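Local coordinates for protein deoxyuridine 5'-triphosphate nucleotidohydrolase (Entamoeba histolytica, PDB 3LQW) that probably hydrolyses dUTP to dUMP and diphosphate with magnesium, supplying the precursor of thymidine nucleotides and keeping uracil out of DNA, at residues V25-L31 and G69-P75; H76-I82 and G97-E103. All blocks are in the same frame, centred on the assembly; numbering follows the deposited sequence.

Contact 1 (V25-L31 and G69-P75); sequences VLLVKKL and GVSVQIP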
# COMPACT_ATOMS: atom_id res chain seq x y z
N VAL A 25 18.89 1.39 12.16
CA VAL A 25 19.04 -0.07 12.09
C VAL A 25 17.68 -0.72 12.31
O VAL A 25 16.94 -0.28 13.19
CB VAL A 25 20.06 -0.60 13.13
CG1 VAL A 25 20.35 -2.07 12.90
CG2 VAL A 25 21.31 0.22 13.09
N LEU A 26 17.37 -1.74 11.52
CA LEU A 26 16.22 -2.61 11.76
C LEU A 26 16.75 -3.78 12.59
O LEU A 26 17.59 -4.55 12.10
CB LEU A 26 15.64 -3.14 10.44
CG LEU A 26 14.50 -4.15 10.63
CD1 LEU A 26 13.21 -3.44 11.16
CD2 LEU A 26 14.18 -4.88 9.31
N LEU A 27 16.27 -3.92 13.82
CA LEU A 27 16.68 -5.06 14.66
C LEU A 27 15.72 -6.21 14.41
O LEU A 27 14.49 -5.99 14.31
CB LEU A 27 16.69 -4.70 16.15
CG LEU A 27 17.55 -3.55 16.56
CD1 LEU A 27 17.36 -3.33 18.07
CD2 LEU A 27 19.00 -3.76 16.20
N VAL A 28 16.25 -7.42 14.33
CA VAL A 28 15.48 -8.62 14.04
C VAL A 28 15.77 -9.68 15.09
O VAL A 28 16.95 -10.00 15.34
CB VAL A 28 15.82 -9.19 12.65
CG1 VAL A 28 15.01 -10.49 12.41
CG2 VAL A 28 15.61 -8.16 11.56
N LYS A 29 14.74 -10.23 15.71
CA LYS A 29 14.84 -11.36 16.65
C LYS A 29 14.28 -12.60 15.99
O LYS A 29 13.12 -12.59 15.54
CB LYS A 29 14.10 -11.06 17.95
CG LYS A 29 14.11 -12.24 18.93
CD LYS A 29 13.24 -11.98 20.13
CE LYS A 29 13.22 -13.19 21.06
NZ LYS A 29 12.39 -12.94 22.26
N LYS A 30 15.05 -13.69 15.91
CA LYS A 30 14.55 -14.97 15.51
C LYS A 30 13.72 -15.54 16.65
O LYS A 30 14.22 -15.73 17.77
CB LYS A 30 15.69 -15.92 15.16
CG LYS A 30 16.52 -15.56 13.99
CD LYS A 30 17.58 -16.68 13.67
CE LYS A 30 18.51 -16.35 12.56
NZ LYS A 30 19.64 -17.34 12.46
N LEU A 31 12.47 -15.88 16.39
CA LEU A 31 11.61 -16.49 17.38
C LEU A 31 11.73 -18.02 17.42
O LEU A 31 11.28 -18.63 18.42
CB LEU A 31 10.15 -16.10 17.11
CG LEU A 31 9.93 -14.58 17.12
CD1 LEU A 31 8.46 -14.31 16.79
CD2 LEU A 31 10.36 -13.95 18.44
N GLY A 69 8.51 -16.20 11.45
CA GLY A 69 9.46 -16.64 12.46
C GLY A 69 10.30 -15.56 13.07
O GLY A 69 11.18 -15.90 13.87
N VAL A 70 10.08 -14.28 12.75
CA VAL A 70 10.83 -13.17 13.33
C VAL A 70 9.93 -12.09 13.91
O VAL A 70 8.79 -11.93 13.45
CB VAL A 70 11.82 -12.54 12.31
CG1 VAL A 70 12.72 -13.63 11.72
CG2 VAL A 70 11.13 -11.76 11.21
N SER A 71 10.47 -11.34 14.85
CA SER A 71 9.97 -10.07 15.29
C SER A 71 11.00 -9.01 14.98
O SER A 71 12.18 -9.31 14.78
CB SER A 71 9.62 -10.08 16.76
OG SER A 71 10.74 -10.39 17.53
N VAL A 72 10.56 -7.76 14.93
CA VAL A 72 11.43 -6.65 14.59
C VAL A 72 11.23 -5.42 15.45
O VAL A 72 10.16 -5.22 16.05
CB VAL A 72 11.29 -6.23 13.10
CG1 VAL A 72 11.53 -7.42 12.19
CG2 VAL A 72 9.93 -5.58 12.81
N GLN A 73 12.26 -4.57 15.46
CA GLN A 73 12.21 -3.23 16.02
C GLN A 73 12.55 -2.26 14.90
O GLN A 73 13.70 -2.18 14.46
CB GLN A 73 13.16 -3.12 17.19
CG GLN A 73 13.15 -1.81 17.89
CD GLN A 73 13.99 -1.86 19.18
OE1 GLN A 73 14.02 -2.88 19.87
NE2 GLN A 73 14.70 -0.78 19.48
N ILE A 74 11.53 -1.58 14.40
CA ILE A 74 11.62 -0.62 13.30
C ILE A 74 12.33 0.66 13.82
O ILE A 74 12.07 1.06 14.94
CB ILE A 74 10.17 -0.21 12.78
CG1 ILE A 74 9.25 -1.38 12.32
CG2 ILE A 74 10.26 0.79 11.63
CD1 ILE A 74 9.65 -2.17 11.05
N PRO A 75 13.16 1.33 12.99
CA PRO A 75 13.75 2.61 13.41
C PRO A 75 12.69 3.67 13.72
O PRO A 75 11.58 3.68 13.20
CB PRO A 75 14.58 3.06 12.22
CG PRO A 75 14.61 2.01 11.29
CD PRO A 75 13.74 0.86 11.72
O HOH W 1 15.51 -0.16 15.32
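Leu27 to Lys30 pair antiparallel with Val70 to Gln73, joining strand 25-30, outermost within this chain in a four-stranded sheet, to its inner neighbour, strand 63-73. Five backbone hydrogen bonds set the register. Leu27 and Gln73 exchange two, with Gln73 N to Leu27 O at 2.9 Å; Lys29 and Ser71 exchange two more, and Leu31 N reaches Gly69 O at 2.8 Å just past the end of the strand. Beyond the last bonded pair at the other end, a water donates to both Val25 O and Gln73 O, so the Gln73 carbonyl takes this water as well as Leu27 N. On the face of Val28, Val70 and Val72, which Lys30 shares, the valines make the apolar contacts: Val28 CG1 meets Val70 CB at 3.8 Å, while its other methyl, CG2, lies alongside Val72 CG1. Leu26, with CG anti to its amide nitrogen (chi1 175°) and chi2 at 71°, leans its CD1 over toward strand 63-73, 3.9 Å from Val72 CB. This sheet belongs to the beta-barrel subunit of the trimeric dUTPases, in which neighbouring chains exchange their C-terminal arms. Accordingly, residues 25-28 also pair in parallel with a strand of the second subunit, and the sheet continues into that chain. The opposite face bears Leu27, Lys29, Ser71 and Gln73. Leu27 CD1 lies beside the Gln73 amide, 3.8 Å from OE1, with the two side chains pointing the same way. Ser71 OG sits between its own N and C (chi1 60°), nestled against Lys29 CB at 3.5 Å and Leu31 CD2 at 3.7 Å. Two polar ends on this face reach the second subunit: Lys29 NZ forms a salt bridge with its Glu147, and Gln73 OE1 accepts from the backbone N of its Asn149.

Contact 2 (H76-I82 and G97-E103); sequences HQCYGRI and GAGVIDE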
# COMPACT_ATOMS: atom_id res chain seq x y z
N HIS A 76 13.10 4.63 14.54
CA HIS A 76 12.25 5.70 14.98
C HIS A 76 11.67 6.53 13.82
O HIS A 76 12.35 6.84 12.86
CB HIS A 76 13.03 6.60 15.95
CG HIS A 76 12.18 7.57 16.70
ND1 HIS A 76 11.00 7.22 17.31
CD2 HIS A 76 12.35 8.89 16.92
CE1 HIS A 76 10.47 8.29 17.88
NE2 HIS A 76 11.26 9.32 17.64
N GLN A 77 10.40 6.92 13.98
CA GLN A 77 9.69 7.75 13.01
C GLN A 77 9.52 7.07 11.65
O GLN A 77 9.38 7.71 10.62
CB GLN A 77 10.32 9.14 12.90
CG GLN A 77 10.15 9.93 14.22
CD GLN A 77 10.97 11.18 14.29
OE1 GLN A 77 11.97 11.35 13.58
NE2 GLN A 77 10.58 12.06 15.20
N CYS A 78 9.52 5.74 11.69
CA CYS A 78 9.24 4.91 10.52
C CYS A 78 8.23 3.87 10.93
O CYS A 78 8.00 3.61 12.11
CB CYS A 78 10.51 4.21 10.03
SG CYS A 78 11.83 5.33 9.48
N TYR A 79 7.66 3.20 9.93
CA TYR A 79 6.96 1.94 10.15
C TYR A 79 7.37 0.94 9.05
O TYR A 79 8.00 1.34 8.07
CB TYR A 79 5.44 2.13 10.23
CG TYR A 79 4.76 2.19 8.90
CD1 TYR A 79 4.85 3.32 8.13
CD2 TYR A 79 4.03 1.13 8.41
CE1 TYR A 79 4.23 3.41 6.90
CE2 TYR A 79 3.41 1.20 7.16
CZ TYR A 79 3.53 2.34 6.39
OH TYR A 79 2.89 2.40 5.19
N GLY A 80 7.04 -0.32 9.25
CA GLY A 80 7.29 -1.33 8.25
C GLY A 80 5.99 -1.61 7.50
O GLY A 80 5.03 -2.06 8.09
N ARG A 81 6.01 -1.37 6.21
CA ARG A 81 4.87 -1.69 5.36
C ARG A 81 5.13 -3.01 4.68
O ARG A 81 6.15 -3.22 4.05
CB ARG A 81 4.66 -0.64 4.29
CG ARG A 81 3.36 -0.87 3.47
CD ARG A 81 3.10 0.17 2.45
NE ARG A 81 4.04 0.13 1.32
CZ ARG A 81 3.86 -0.62 0.23
NH1 ARG A 81 2.84 -1.48 0.15
NH2 ARG A 81 4.66 -0.49 -0.82
N ILE A 82 4.13 -3.88 4.77
CA ILE A 82 4.16 -5.13 4.08
C ILE A 82 3.71 -4.91 2.63
O ILE A 82 2.64 -4.32 2.39
CB ILE A 82 3.10 -6.04 4.70
CG1 ILE A 82 3.35 -6.18 6.20
CG2 ILE A 82 3.00 -7.28 3.91
CD1 ILE A 82 4.64 -6.62 6.46
N GLY A 97 -2.02 -8.14 2.09
CA GLY A 97 -2.50 -6.85 2.68
C GLY A 97 -1.42 -5.80 2.98
O GLY A 97 -0.42 -6.20 3.61
N ALA A 98 -1.64 -4.49 2.61
CA ALA A 98 -0.61 -3.50 2.88
C ALA A 98 -0.64 -2.96 4.29
O ALA A 98 -0.74 -1.76 4.48
CB ALA A 98 -0.71 -2.40 1.93
N GLY A 99 -0.44 -3.87 5.22
CA GLY A 99 -0.52 -3.56 6.62
C GLY A 99 0.68 -2.82 7.13
O GLY A 99 1.51 -2.26 6.42
N VAL A 100 0.77 -2.88 8.40
CA VAL A 100 1.48 -1.83 9.13
C VAL A 100 2.09 -2.55 10.27
O VAL A 100 1.39 -3.09 11.12
CB VAL A 100 0.58 -0.61 9.75
CG1 VAL A 100 1.35 0.24 10.74
CG2 VAL A 100 -0.04 0.21 8.65
N ILE A 101 3.40 -2.50 10.32
CA ILE A 101 4.19 -2.95 11.46
C ILE A 101 4.66 -1.68 12.15
O ILE A 101 5.53 -0.95 11.64
CB ILE A 101 5.38 -3.85 11.04
CG1 ILE A 101 4.90 -5.07 10.22
CG2 ILE A 101 6.17 -4.30 12.29
CD1 ILE A 101 3.86 -5.98 10.94
N ASP A 102 4.08 -1.41 13.32
CA ASP A 102 4.40 -0.24 14.07
C ASP A 102 5.79 -0.33 14.69
O ASP A 102 6.26 -1.42 15.03
CB ASP A 102 3.29 -0.09 15.14
CG ASP A 102 1.84 -0.04 14.55
OD1 ASP A 102 1.58 0.79 13.67
OD2 ASP A 102 0.95 -0.85 14.95
N GLU A 103 6.42 0.81 14.90
CA GLU A 103 7.71 0.91 15.57
C GLU A 103 7.71 0.31 17.01
O GLU A 103 8.77 -0.11 17.51
CB GLU A 103 8.11 2.39 15.52
CG GLU A 103 9.15 2.82 16.38
CD GLU A 103 9.28 4.34 16.52
OE1 GLU A 103 8.74 5.22 15.76
OE2 GLU A 103 10.06 4.64 17.39
O HOH W 2 5.56 3.14 13.58
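Gly80 and Ile101 form the firm centre of this antiparallel contact, between strand 78-83 and the short strand 100-101, outermost in its sheet within this chain. Gly80 N to Ile101 O is 2.9 Å and Ile101 N to Gly80 O 2.8 Å. Around this buried pair, the Ile82 and Ile101 side chains cross at a slant, Ile82 CD1 to Ile101 CG1 4.1 Å. The Tyr79 and Val100 side chains cross at about a right angle, with Tyr79 CD2 3.7 Å from Val100 CG1; the Tyr79 hydroxyl bonds to Glu135 and Arg81 of the third subunit. Toward Gly97 the pairing slackens: in the conformer described, one of two for residues 97-99, Ile82 N to Gly99 O is a weak bond of 3.5 Å, next to an inverse gamma turn centred on Ala98. At the other end a water bridges Cys78 O and Glu103 N, and beyond it side chains replace backbone pairing on the exposed side. The extended Glu103 chain brings OE2 into the ring plane of His76, where ND1 donates to its syn lone pair over 2.7 Å, nearly straight at 174°. The carboxylate stands 81° from that ring, and OE1 accepts Gln77 N at 3.0 Å from above the carboxylate plane. Tyr139 OH gives OE1 a second partner, which would help fix the carboxylate. The Gly-Val-Ile-Asp run of residues 99-102 belongs to the conserved third motif of trimeric dUTPases, which in relatives forms the hairpin that receives the uracil and deoxyribose of dUTP.

Overall arrangement
Contact 1 closes at Pro75 and contact 2 opens at His76, so the two stand in series, their centres 12 Å apart. Strand 63-73 of the four-stranded sheet leads through residues 74-77 into strand 78-83 of the five-stranded sheet, and the chain passes from one sheet of the barrel to another. Ile74 lies at the junction: in one of its two conformers it packs against Tyr79, Gly80 and Ile101. Both pairings sit at sheet margins within the chain, with strands 25-30 and 100-101 outermost. Contact 1 meets the second subunit and contact 2 both neighbours, tying this corner of the barrel to the trimer.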